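Long-range contacts in uncharacterized protein (Bombyx mori, PDB 5AZ0), which is an aldo-keto reductase that probably reduces aldehydes and ketones to alcohols with NADPH: residues L54-S59 against V279-V284; A61-Y66 against I89-V94; G159-L164 against N188-P193. One frame throughout, in Å; residues are numbered along the deposited sequence.

In the fold
All three contacts belong to the shell of helices and loops around a TIM barrel, and they show how chemistry follows position. Contacts 1 and 2 share helix 51-64 and are both partly buried; their centres lie about 13 Å apart, and they touch where Val-284 O meets Tyr-66 OH in a probable hydrogen bond and Val-284 CG1 packs on Ala-61 CB. Each pairs apolar packing with charges at its outer margin, a direct salt bridge in contact 1 and two acidic groups in contact 2. Contact 3, at the surface across the chain's centre from contact 1, rests instead on one carboxylate oxygen held by backbone amides.

Contact 1: L54-S59 against V279-V284; sequences LLDALS and VTKSRV. With ACT (acetate ion), chain K.
Leu-54 and Ala-57 pack against Val-279 where a TIM barrel closes on itself: helix 51-64, which follows strand 22-23, meets the turn and helix 281-287 that come after the last strand, 273-274. The apolar part is compact. Val-279 CG1, anti to its carbonyl carbon (chi1 -56°), lies 3.7 Å from Leu-54 CA, and the two side chains cross at about a right angle. Ala-57 directs its methyl into the angle between turn and helix; its CB lies 3.7 Å from Val-279 O and, further along, 4.2 Å from Val-284 CG2. Tyr-22 of strand 22-23 touches both Ala-57 and Val-284.

The charged part lies over the outer margin. Lys-281 runs extended beyond CG, passing the backbone of Ala-57, and crosses Asp-56 to form a salt bridge, NZ standing 3.0 Å from Asp-56 OD2 and 3.2 Å from Asp-56 OD1. Both hydrogen bonds are weak, so the pairing probably rests more on charge than on bond direction. An alanine in place of Lys-281 would probably leave the Asp-56 carboxylate without this counter-charge and uncover the backbone of Ala-57.

The third kind of interaction is anion binding, by an acetate probably from the crystallisation liquor. In aldo-keto reductases the corresponding turn commonly receives the 2'-phosphate of NADPH, a site the acetate is consistent with marking. Arg-283 NH1 reaches acetate O at 2.8 Å, weakly, with an angle of only 120°. Acetate OXT takes two donors, Thr-280 OG1 at 2.8 Å and Val-279 N at 3.2 Å, the latter nearly straight at 160°.

Contact 2: A61-Y66 against I89-V94; sequences AIDIGY and INEGVV
Ile-62 sets its CG2 branch against two consecutive valines of the turn that follows helix 78-90. With CG1 beside the backbone N (chi1 -65°), CG2 stands anti to it, and that methyl lies 4.0 Å from both Val-93 CG1 and Val-94 CG1. Ile-62 crosses Val-93 obliquely and Val-94 at about a right angle, and the one methyl meets a single branch of each valine. The carbonyl of Ile-62 also approaches Val-93 CG1, and it accepts a hydrogen bond from Arg-67 NH1.

Asp-63, one residue on, lies nearer solvent. Its OD1 rests 3.8 Å from Val-93 CG2, a contact between a carboxylate oxygen and a methyl, and stands 4.5 Å from Glu-91 OE1. No bond joins the two acids; Lys-88 of helix 78-90 makes a salt bridge with each.

Gly-65 then ends helix 51-64 in a Schellman motif. Its positive phi turns the chain so that Tyr-66 N bonds to Ala-61 O at 2.9 Å, while the inner bond from Gly-65 N to Ile-62 O is weak. The other segment stops its helix in the same way, at Gly-92, and Val-93 and Val-94 follow directly from that turn. The pairing therefore joins the C-terminal ends of two neighbouring helices of the barrel's outer layer.

No hydrogen bond crosses between the segments, so what holds them together directly is probably the packing of the three branched side chains, while the neighbouring carboxylates would tend to repel and the ammonium of Lys-88 is likely to offset that repulsion.

Contact 3: G159-L164 against N188-P193; sequences GFEEVL and NCNVPP
The carboxylate of Glu-161 and the side-chain amide of Asn-190 lie almost parallel on the outer layer of the TIM barrel, their planes 9° apart, although the two side chains cross at about a right angle. What grips the carboxylate is backbone: Asn-190 N and Val-191 N both reach OE2 from the same face of its plane. Asn-190 N comes on the syn side, 25° out of the plane, 2.7 Å from Glu-161 OE2. The second, Val-191 N, sits well above the plane and meets Glu-161 OE2 at 2.9 Å, with a nearly straight N-H...O angle of 167°.

This ties one outer helix, 153-165, to the loop that leads from the next helix, 179-188, into strand 195-199. Glu-161 can span the gap because its chain is extended beyond CG and the residue projects toward the loop. Two successive amides converging on one oxygen are likely to fix the course of the chain just after its helix has ended, and would probably stabilise the negative charge. Trp-157, a turn earlier in helix 153-165, adds a bond from NE1 to Val-191 O, so that the same helix holds Val-191 by both its amide and its carbonyl.

Beside the polar grip lies a small apolar touch. Leu-164 and Val-191 reach toward each other, tip to tip, with Leu-164 CD2 3.8 Å from Val-191 CG1.

Contact 1: L54-S59 against V279-V284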
ATOM      1  N   LEU A  54       9.190   9.121  11.652  1.00 32.62           N
ATOM      2  CA  LEU A  54       8.117   8.177  11.234  1.00 35.24           C
ATOM      3  C   LEU A  54       7.390   7.628  12.435  1.00 34.30           C
ATOM      4  O   LEU A  54       6.149   7.589  12.466  1.00 32.83           O
ATOM      5  CB  LEU A  54       8.706   7.017  10.408  1.00 37.38           C
ATOM      6  CG  LEU A  54       7.743   5.930   9.894  1.00 35.01           C
ATOM      7  CD1 LEU A  54       6.900   6.539   8.796  1.00 35.25           C
ATOM      8  CD2 LEU A  54       8.510   4.736   9.342  1.00 39.12           C
ATOM      9  N   LEU A  55       8.167   7.304  13.485  1.00 37.01           N
ATOM     10  CA  LEU A  55       7.601   6.679  14.692  1.00 36.78           C
ATOM     11  C   LEU A  55       6.846   7.637  15.546  1.00 34.14           C
ATOM     12  O   LEU A  55       5.772   7.345  16.040  1.00 35.01           O
ATOM     13  CB  LEU A  55       8.717   6.067  15.519  1.00 37.06           C
ATOM     14  CG  LEU A  55       9.499   4.994  14.805  1.00 35.43           C
ATOM     15  CD1 LEU A  55      10.604   4.483  15.754  1.00 40.23           C
ATOM     16  CD2 LEU A  55       8.578   3.904  14.295  1.00 36.88           C
ATOM     17  N   ASP A  56       7.431   8.805  15.744  1.00 37.81           N
ATOM     18  CA  ASP A  56       6.757   9.907  16.439  1.00 38.07           C
ATOM     19  C   ASP A  56       5.499  10.346  15.680  1.00 35.26           C
ATOM     20  O   ASP A  56       4.442  10.477  16.289  1.00 34.31           O
ATOM     21  CB  ASP A  56       7.780  11.055  16.666  1.00 46.86           C
ATOM     22  CG  ASP A  56       7.232  12.195  17.474  1.00 49.20           C
ATOM     23  OD1 ASP A  56       6.534  11.965  18.494  1.00 56.97           O
ATOM     24  OD2 ASP A  56       7.463  13.340  17.018  1.00 58.07           O
ATOM     25  N   ALA A  57       5.558  10.492  14.343  1.00 34.34           N
ATOM     26  CA  ALA A  57       4.287  10.840  13.599  1.00 34.44           C
ATOM     27  C   ALA A  57       3.260   9.672  13.620  1.00 32.08           C
ATOM     28  O   ALA A  57       2.037   9.893  13.703  1.00 32.21           O
ATOM     29  CB  ALA A  57       4.603  11.338  12.194  1.00 34.23           C
ATOM     30  N   LEU A  58       3.761   8.426  13.748  1.00 30.76           N
ATOM     31  CA  LEU A  58       2.832   7.259  13.974  1.00 29.52           C
ATOM     32  C   LEU A  58       2.069   7.337  15.280  1.00 29.52           C
ATOM     33  O   LEU A  58       0.802   7.141  15.355  1.00 25.40           O
ATOM     34  CB  LEU A  58       3.561   5.907  13.817  1.00 29.27           C
ATOM     35  CG  LEU A  58       2.771   4.600  14.074  1.00 33.85           C
ATOM     36  CD1 LEU A  58       1.473   4.503  13.293  1.00 37.71           C
ATOM     37  CD2 LEU A  58       3.695   3.453  13.733  1.00 35.34           C
ATOM     38  N   SER A  59       2.810   7.697  16.330  1.00 30.04           N
ATOM     39  CA  SER A  59       2.200   7.811  17.653  1.00 28.59           C
ATOM     40  C   SER A  59       1.153   8.865  17.633  1.00 28.28           C
ATOM     41  O   SER A  59       0.004   8.690  18.103  1.00 34.38           O
ATOM     42  CB  SER A  59       3.309   8.143  18.743  1.00 34.91           C
ATOM     43  OG  SER A  59       2.659   8.367  19.997  1.00 38.70           O
ATOM     44  N   VAL A 279       6.265  11.835   7.404  1.00 48.55           N
ATOM     45  CA  VAL A 279       6.820  11.808   8.760  1.00 44.44           C
ATOM     46  C   VAL A 279       6.557  13.146   9.449  1.00 45.09           C
ATOM     47  O   VAL A 279       7.176  13.435  10.469  1.00 49.73           O
ATOM     48  CB  VAL A 279       8.334  11.437   8.773  1.00 45.72           C
ATOM     49  CG1 VAL A 279       8.588  10.121   8.075  1.00 43.91           C
ATOM     50  CG2 VAL A 279       9.201  12.504   8.107  1.00 45.19           C
ATOM     51  N   THR A 280       5.582  13.905   8.953  1.00 45.67           N
ATOM     52  CA  THR A 280       5.245  15.245   9.459  1.00 40.40           C
ATOM     53  C   THR A 280       3.864  15.286   9.958  1.00 38.26           C
ATOM     54  O   THR A 280       2.925  15.061   9.202  1.00 44.04           O
ATOM     55  CB  THR A 280       5.317  16.274   8.322  1.00 45.98           C
ATOM     56  OG1 THR A 280       6.651  16.294   7.776  1.00 43.09           O
ATOM     57  CG2 THR A 280       4.942  17.658   8.808  1.00 48.20           C
ATOM     58  N   LYS A 281       3.701  15.648  11.219  1.00 37.67           N
ATOM     59  CA  LYS A 281       2.421  15.480  11.866  1.00 40.19           C
ATOM     60  C   LYS A 281       1.322  16.347  11.306  1.00 43.64           C
ATOM     61  O   LYS A 281       0.091  16.013  11.434  1.00 41.44           O
ATOM     62  CB  LYS A 281       2.539  15.759  13.377  1.00 42.37           C
ATOM     63  CG  LYS A 281       3.513  14.861  14.127  1.00 47.64           C
ATOM     64  CD  LYS A 281       3.602  15.263  15.600  1.00 49.03           C
ATOM     65  CE  LYS A 281       4.865  14.715  16.200  1.00 56.58           C
ATOM     66  NZ  LYS A 281       4.730  14.473  17.666  1.00 64.26           N
ATOM     67  N   SER A 282       1.701  17.526  10.806  1.00 40.90           N
ATOM     68  CA  SER A 282       0.649  18.386  10.217  1.00 46.71           C
ATOM     69  C   SER A 282       0.100  17.690   8.935  1.00 35.89           C
ATOM     70  O   SER A 282      -1.075  17.739   8.691  1.00 39.66           O
ATOM     71  CB  SER A 282       1.148  19.815   9.933  1.00 42.82           C
ATOM     72  OG  SER A 282       2.442  19.769   9.392  1.00 52.16           O
ATOM     73  N   ARG A 283       0.968  17.052   8.155  1.00 40.79           N
ATOM     74  CA  ARG A 283       0.518  16.259   6.984  1.00 41.63           C
ATOM     75  C   ARG A 283      -0.341  15.066   7.378  1.00 40.02           C
ATOM     76  O   ARG A 283      -1.415  14.847   6.817  1.00 36.84           O
ATOM     77  CB  ARG A 283       1.708  15.895   6.146  1.00 49.44           C
ATOM     78  CG  ARG A 283       2.154  17.111   5.329  1.00 57.90           C
ATOM     79  CD  ARG A 283       3.539  16.879   4.778  1.00 68.83           C
ATOM     80  NE  ARG A 283       4.088  17.996   4.014  1.00 70.32           N
ATOM     81  CZ  ARG A 283       5.395  18.201   3.800  1.00 85.65           C
ATOM     82  NH1 ARG A 283       6.335  17.395   4.310  1.00 88.96           N
ATOM     83  NH2 ARG A 283       5.777  19.242   3.074  1.00 89.43           N
ATOM     84  N   VAL A 284       0.038  14.408   8.467  1.00 39.87           N
ATOM     85  CA  VAL A 284      -0.767  13.337   9.016  1.00 37.04           C
ATOM     86  C   VAL A 284      -2.133  13.836   9.289  1.00 35.97           C
ATOM     87  O   VAL A 284      -3.130  13.222   8.932  1.00 33.59           O
ATOM     88  CB  VAL A 284      -0.154  12.782  10.311  1.00 35.89           C
ATOM     89  CG1 VAL A 284      -1.058  11.816  11.011  1.00 34.52           C
ATOM     90  CG2 VAL A 284       1.143  12.098   9.997  1.00 37.18           C
TER
HETATM   91  C   ACT K 410       7.048  14.046   4.697  0.80 55.15           C
HETATM   92  O   ACT K 410       6.118  14.593   4.051  0.80 58.13           O
HETATM   93  OXT ACT K 410       7.265  14.427   5.838  0.80 53.11           O
HETATM   94  CH3 ACT K 410       7.886  12.903   4.184  0.80 58.40           C

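Contact 2: A61-Y66 against I89-V94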
ATOM      1  N   ALA A  61      -0.380   9.893  14.897  1.00 33.40           N
ATOM      2  CA  ALA A  61      -1.504   9.372  14.004  1.00 29.14           C
ATOM      3  C   ALA A  61      -2.447   8.563  14.779  1.00 27.49           C
ATOM      4  O   ALA A  61      -3.680   8.767  14.719  1.00 29.11           O
ATOM      5  CB  ALA A  61      -0.950   8.568  12.842  1.00 32.11           C
ATOM      6  N   ILE A  62      -1.900   7.655  15.600  1.00 27.52           N
ATOM      7  CA  ILE A  62      -2.806   6.852  16.443  1.00 29.94           C
ATOM      8  C   ILE A  62      -3.599   7.704  17.469  1.00 31.36           C
ATOM      9  O   ILE A  62      -4.793   7.459  17.711  1.00 30.63           O
ATOM     10  CB  ILE A  62      -2.003   5.699  17.111  1.00 31.91           C
ATOM     11  CG1 ILE A  62      -1.494   4.720  16.026  1.00 31.18           C
ATOM     12  CG2 ILE A  62      -2.854   4.943  18.099  1.00 34.13           C
ATOM     13  CD1 ILE A  62      -0.360   3.789  16.419  1.00 29.33           C
ATOM     14  N   ASP A  63      -2.930   8.690  18.089  1.00 34.34           N
ATOM     15  CA  ASP A  63      -3.612   9.613  19.058  1.00 36.01           C
ATOM     16  C   ASP A  63      -4.717  10.311  18.371  1.00 35.06           C
ATOM     17  O   ASP A  63      -5.805  10.346  18.917  1.00 34.72           O
ATOM     18  CB  ASP A  63      -2.673  10.700  19.640  1.00 38.49           C
ATOM     19  CG  ASP A  63      -1.577  10.129  20.537  1.00 36.21           C
ATOM     20  OD1 ASP A  63      -1.812   9.109  21.180  1.00 40.25           O
ATOM     21  OD2 ASP A  63      -0.464  10.648  20.566  1.00 38.03           O
ATOM     22  N   ILE A  64      -4.502  10.837  17.148  1.00 33.54           N
ATOM     23  CA  ILE A  64      -5.682  11.542  16.514  1.00 36.79           C
ATOM     24  C   ILE A  64      -6.768  10.672  15.914  1.00 37.01           C
ATOM     25  O   ILE A  64      -7.858  11.198  15.618  1.00 35.77           O
ATOM     26  CB  ILE A  64      -5.300  12.632  15.484  1.00 41.89           C
ATOM     27  CG1 ILE A  64      -4.639  12.055  14.220  1.00 37.86           C
ATOM     28  CG2 ILE A  64      -4.347  13.642  16.143  1.00 43.22           C
ATOM     29  CD1 ILE A  64      -4.325  13.093  13.146  1.00 36.31           C
ATOM     30  N   GLY A  65      -6.496   9.366  15.714  1.00 33.86           N
ATOM     31  CA  GLY A  65      -7.530   8.425  15.213  1.00 35.53           C
ATOM     32  C   GLY A  65      -7.193   7.515  14.002  1.00 29.56           C
ATOM     33  O   GLY A  65      -8.048   6.856  13.498  1.00 32.81           O
ATOM     34  N   TYR A  66      -5.957   7.458  13.567  1.00 30.13           N
ATOM     35  CA  TYR A  66      -5.563   6.483  12.549  1.00 31.15           C
ATOM     36  C   TYR A  66      -5.508   5.105  13.254  1.00 31.30           C
ATOM     37  O   TYR A  66      -5.029   4.963  14.400  1.00 32.72           O
ATOM     38  CB  TYR A  66      -4.207   6.780  12.001  1.00 28.58           C
ATOM     39  CG  TYR A  66      -4.067   7.874  10.965  1.00 31.54           C
ATOM     40  CD1 TYR A  66      -4.322   9.235  11.251  1.00 31.59           C
ATOM     41  CD2 TYR A  66      -3.550   7.565   9.691  1.00 28.76           C
ATOM     42  CE1 TYR A  66      -4.034  10.239  10.281  1.00 31.09           C
ATOM     43  CE2 TYR A  66      -3.328   8.523   8.752  1.00 29.60           C
ATOM     44  CZ  TYR A  66      -3.543   9.873   9.027  1.00 31.19           C
ATOM     45  OH  TYR A  66      -3.254  10.760   7.967  1.00 30.86           O
ATOM     46  N   ILE A  89      -0.955   0.796  22.983  1.00 33.10           N
ATOM     47  CA  ILE A  89      -1.815  -0.126  23.698  1.00 37.02           C
ATOM     48  C   ILE A  89      -1.618   0.016  25.235  1.00 40.03           C
ATOM     49  O   ILE A  89      -2.602  -0.029  25.977  1.00 36.17           O
ATOM     50  CB  ILE A  89      -1.568  -1.582  23.276  1.00 36.33           C
ATOM     51  CG1 ILE A  89      -2.129  -1.808  21.847  1.00 34.78           C
ATOM     52  CG2 ILE A  89      -2.213  -2.549  24.291  1.00 39.15           C
ATOM     53  CD1 ILE A  89      -1.871  -3.165  21.215  1.00 35.61           C
ATOM     54  N   ASN A  90      -0.363   0.135  25.676  1.00 36.80           N
ATOM     55  CA  ASN A  90      -0.040   0.276  27.107  1.00 41.14           C
ATOM     56  C   ASN A  90      -0.622   1.595  27.630  1.00 40.19           C
ATOM     57  O   ASN A  90      -1.236   1.596  28.658  1.00 48.01           O
ATOM     58  CB  ASN A  90       1.482   0.248  27.325  1.00 38.28           C
ATOM     59  CG  ASN A  90       2.072  -1.146  27.188  1.00 36.65           C
ATOM     60  OD1 ASN A  90       1.363  -2.157  27.137  1.00 41.61           O
ATOM     61  ND2 ASN A  90       3.369  -1.195  27.069  1.00 39.00           N
ATOM     62  N   GLU A  91      -0.499   2.670  26.858  1.00 41.82           N
ATOM     63  CA  GLU A  91      -1.108   3.970  27.182  1.00 41.58           C
ATOM     64  C   GLU A  91      -2.630   3.939  27.238  1.00 41.75           C
ATOM     65  O   GLU A  91      -3.241   4.877  27.709  1.00 45.66           O
ATOM     66  CB  GLU A  91      -0.667   5.052  26.195  1.00 41.14           C
ATOM     67  CG  GLU A  91       0.834   5.347  26.175  1.00 43.30           C
ATOM     68  CD  GLU A  91       1.254   6.164  24.952  1.00 48.71           C
ATOM     69  OE1 GLU A  91       0.357   6.817  24.358  1.00 51.30           O
ATOM     70  OE2 GLU A  91       2.454   6.159  24.587  1.00 46.59           O
ATOM     71  N   GLY A  92      -3.277   2.888  26.752  1.00 44.33           N
ATOM     72  CA  GLY A  92      -4.755   2.857  26.701  1.00 38.89           C
ATOM     73  C   GLY A  92      -5.368   3.674  25.558  1.00 37.40           C
ATOM     74  O   GLY A  92      -6.597   3.814  25.482  1.00 38.42           O
ATOM     75  N   VAL A  93      -4.534   4.148  24.637  1.00 37.55           N
ATOM     76  CA  VAL A  93      -5.026   4.856  23.452  1.00 39.22           C
ATOM     77  C   VAL A  93      -5.814   3.933  22.531  1.00 36.95           C
ATOM     78  O   VAL A  93      -6.883   4.294  22.074  1.00 33.48           O
ATOM     79  CB  VAL A  93      -3.906   5.508  22.681  1.00 45.17           C
ATOM     80  CG1 VAL A  93      -4.494   6.293  21.498  1.00 49.04           C
ATOM     81  CG2 VAL A  93      -3.118   6.445  23.603  1.00 43.59           C
ATOM     82  N   VAL A  94      -5.300   2.727  22.293  1.00 35.56           N
ATOM     83  CA  VAL A  94      -6.063   1.677  21.561  1.00 35.88           C
ATOM     84  C   VAL A  94      -5.901   0.310  22.180  1.00 32.52           C
ATOM     85  O   VAL A  94      -4.984   0.092  22.970  1.00 37.55           O
ATOM     86  CB  VAL A  94      -5.534   1.551  20.111  1.00 31.45           C
ATOM     87  CG1 VAL A  94      -5.955   2.752  19.319  1.00 32.49           C
ATOM     88  CG2 VAL A  94      -4.020   1.412  20.054  1.00 30.39           C
TER

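Contact 3: G159-L164 against N188-P193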
ATOM      1  N   GLY A 159       0.379 -21.013  -0.055  1.00 20.99           N
ATOM      2  CA  GLY A 159       1.003 -20.674   1.212  1.00 21.60           C
ATOM      3  C   GLY A 159       0.227 -19.553   1.885  1.00 21.28           C
ATOM      4  O   GLY A 159       0.067 -19.601   3.096  1.00 21.31           O
ATOM      5  N   PHE A 160      -0.254 -18.545   1.138  1.00 19.25           N
ATOM      6  CA  PHE A 160      -1.105 -17.473   1.781  1.00 19.40           C
ATOM      7  C   PHE A 160      -2.381 -18.101   2.339  1.00 21.29           C
ATOM      8  O   PHE A 160      -2.754 -17.828   3.466  1.00 20.10           O
ATOM      9  CB  PHE A 160      -1.438 -16.327   0.815  1.00 20.49           C
ATOM     10  CG  PHE A 160      -0.355 -15.323   0.708  1.00 21.31           C
ATOM     11  CD1 PHE A 160       0.831 -15.627   0.087  1.00 22.30           C
ATOM     12  CD2 PHE A 160      -0.498 -14.094   1.287  1.00 21.83           C
ATOM     13  CE1 PHE A 160       1.864 -14.719   0.034  1.00 19.28           C
ATOM     14  CE2 PHE A 160       0.502 -13.187   1.235  1.00 21.08           C
ATOM     15  CZ  PHE A 160       1.705 -13.516   0.648  1.00 21.66           C
ATOM     16  N   GLU A 161      -2.992 -19.037   1.607  1.00 20.04           N
ATOM     17  CA  GLU A 161      -4.180 -19.730   2.106  1.00 21.33           C
ATOM     18  C   GLU A 161      -3.882 -20.563   3.345  1.00 21.27           C
ATOM     19  O   GLU A 161      -4.744 -20.651   4.250  1.00 16.96           O
ATOM     20  CB  GLU A 161      -4.862 -20.608   0.987  1.00 20.40           C
ATOM     21  CG  GLU A 161      -5.371 -19.721  -0.163  1.00 22.89           C
ATOM     22  CD  GLU A 161      -5.867 -20.486  -1.415  1.00 23.48           C
ATOM     23  OE1 GLU A 161      -5.427 -21.612  -1.577  1.00 23.91           O
ATOM     24  OE2 GLU A 161      -6.607 -19.939  -2.258  1.00 22.07           O
ATOM     25  N   GLU A 162      -2.679 -21.183   3.391  1.00 20.67           N
ATOM     26  CA  GLU A 162      -2.287 -21.953   4.559  0.50 20.16           C
ATOM     27  C   GLU A 162      -2.110 -21.030   5.822  1.00 18.49           C
ATOM     28  O   GLU A 162      -2.557 -21.389   6.935  1.00 18.96           O
ATOM     29  CB  GLU A 162      -1.042 -22.866   4.227  0.50 21.43           C
ATOM     30  CG  GLU A 162      -1.354 -24.052   3.259  0.50 24.16           C
ATOM     31  CD  GLU A 162      -0.126 -24.736   2.525  0.50 26.87           C
ATOM     32  OE1 GLU A 162       1.036 -24.268   2.561  0.50 23.34           O
ATOM     33  OE2 GLU A 162      -0.351 -25.800   1.894  0.50 30.79           O
ATOM     34  N   VAL A 163      -1.480 -19.885   5.680  1.00 17.23           N
ATOM     35  CA  VAL A 163      -1.220 -19.041   6.881  1.00 18.07           C
ATOM     36  C   VAL A 163      -2.533 -18.423   7.387  1.00 20.00           C
ATOM     37  O   VAL A 163      -2.677 -18.215   8.593  1.00 19.69           O
ATOM     38  CB  VAL A 163      -0.187 -17.957   6.665  1.00 18.10           C
ATOM     39  CG1 VAL A 163       1.190 -18.605   6.393  1.00 21.05           C
ATOM     40  CG2 VAL A 163      -0.551 -16.962   5.542  1.00 17.05           C
ATOM     41  N   LEU A 164      -3.508 -18.231   6.465  1.00 20.11           N
ATOM     42  CA  LEU A 164      -4.874 -17.834   6.798  1.00 18.83           C
ATOM     43  C   LEU A 164      -5.527 -18.869   7.652  1.00 18.77           C
ATOM     44  O   LEU A 164      -6.032 -18.555   8.761  1.00 17.54           O
ATOM     45  CB  LEU A 164      -5.693 -17.532   5.541  1.00 19.59           C
ATOM     46  CG  LEU A 164      -7.126 -16.940   5.715  1.00 18.95           C
ATOM     47  CD1 LEU A 164      -7.039 -15.565   6.281  1.00 19.12           C
ATOM     48  CD2 LEU A 164      -7.820 -16.908   4.372  1.00 17.36           C
ATOM     49  N   ASN A 188      -8.367 -19.386 -10.251  1.00 26.69           N
ATOM     50  CA  ASN A 188      -7.746 -20.582  -9.637  1.00 26.78           C
ATOM     51  C   ASN A 188      -7.704 -20.728  -8.076  1.00 30.42           C
ATOM     52  O   ASN A 188      -7.483 -21.817  -7.553  1.00 30.99           O
ATOM     53  CB  ASN A 188      -6.348 -20.687 -10.246  1.00 25.78           C
ATOM     54  CG  ASN A 188      -6.418 -21.088 -11.768  1.00 28.39           C
ATOM     55  OD1 ASN A 188      -6.703 -22.222 -12.065  1.00 28.30           O
ATOM     56  ND2 ASN A 188      -6.277 -20.132 -12.677  1.00 25.41           N
ATOM     57  N   CYS A 189      -7.882 -19.646  -7.336  1.00 26.18           N
ATOM     58  CA  CYS A 189      -7.693 -19.693  -5.866  1.00 23.98           C
ATOM     59  C   CYS A 189      -8.769 -20.431  -5.161  1.00 25.67           C
ATOM     60  O   CYS A 189      -9.773 -20.652  -5.741  1.00 24.41           O
ATOM     61  CB  CYS A 189      -7.647 -18.268  -5.342  1.00 25.45           C
ATOM     62  SG  CYS A 189      -9.182 -17.346  -5.627  1.00 26.54           S
ATOM     63  N   ASN A 190      -8.565 -20.833  -3.915  1.00 23.34           N
ATOM     64  CA  ASN A 190      -9.657 -21.287  -3.082  1.00 26.24           C
ATOM     65  C   ASN A 190     -10.216 -20.114  -2.274  1.00 24.03           C
ATOM     66  O   ASN A 190     -11.400 -20.047  -2.044  1.00 24.61           O
ATOM     67  CB  ASN A 190      -9.209 -22.414  -2.140  1.00 26.82           C
ATOM     68  CG  ASN A 190      -8.845 -23.703  -2.899  1.00 31.36           C
ATOM     69  OD1 ASN A 190      -9.315 -23.976  -3.986  1.00 32.37           O
ATOM     70  ND2 ASN A 190      -7.979 -24.446  -2.345  1.00 29.44           N
ATOM     71  N   VAL A 191      -9.374 -19.213  -1.817  1.00 22.09           N
ATOM     72  CA  VAL A 191      -9.843 -18.031  -1.046  1.00 19.71           C
ATOM     73  C   VAL A 191      -9.395 -16.864  -1.909  1.00 19.82           C
ATOM     74  O   VAL A 191      -8.209 -16.771  -2.241  1.00 20.39           O
ATOM     75  CB  VAL A 191      -9.204 -17.969   0.343  1.00 20.76           C
ATOM     76  CG1 VAL A 191      -9.646 -16.732   1.079  1.00 19.81           C
ATOM     77  CG2 VAL A 191      -9.521 -19.202   1.165  1.00 19.11           C
ATOM     78  N   PRO A 192     -10.311 -15.938  -2.264  1.00 19.06           N
ATOM     79  CA  PRO A 192      -9.840 -14.837  -3.092  1.00 19.28           C
ATOM     80  C   PRO A 192      -9.038 -13.806  -2.315  1.00 20.56           C
ATOM     81  O   PRO A 192      -9.238 -13.680  -1.126  1.00 20.41           O
ATOM     82  CB  PRO A 192     -11.130 -14.219  -3.599  1.00 19.59           C
ATOM     83  CG  PRO A 192     -12.046 -14.414  -2.447  1.00 19.86           C
ATOM     84  CD  PRO A 192     -11.703 -15.718  -1.809  1.00 20.40           C
ATOM     85  N   PRO A 193      -8.171 -13.058  -2.992  1.00 19.15           N
ATOM     86  CA  PRO A 193      -7.526 -11.959  -2.343  1.00 17.36           C
ATOM     87  C   PRO A 193      -8.551 -10.939  -1.894  1.00 20.19           C
ATOM     88  O   PRO A 193      -9.564 -10.698  -2.606  1.00 19.18           O
ATOM     89  CB  PRO A 193      -6.684 -11.354  -3.427  1.00 17.81           C
ATOM     90  CG  PRO A 193      -7.408 -11.729  -4.732  1.00 17.81           C
ATOM     91  CD  PRO A 193      -7.891 -13.107  -4.439  1.00 17.79           C
TER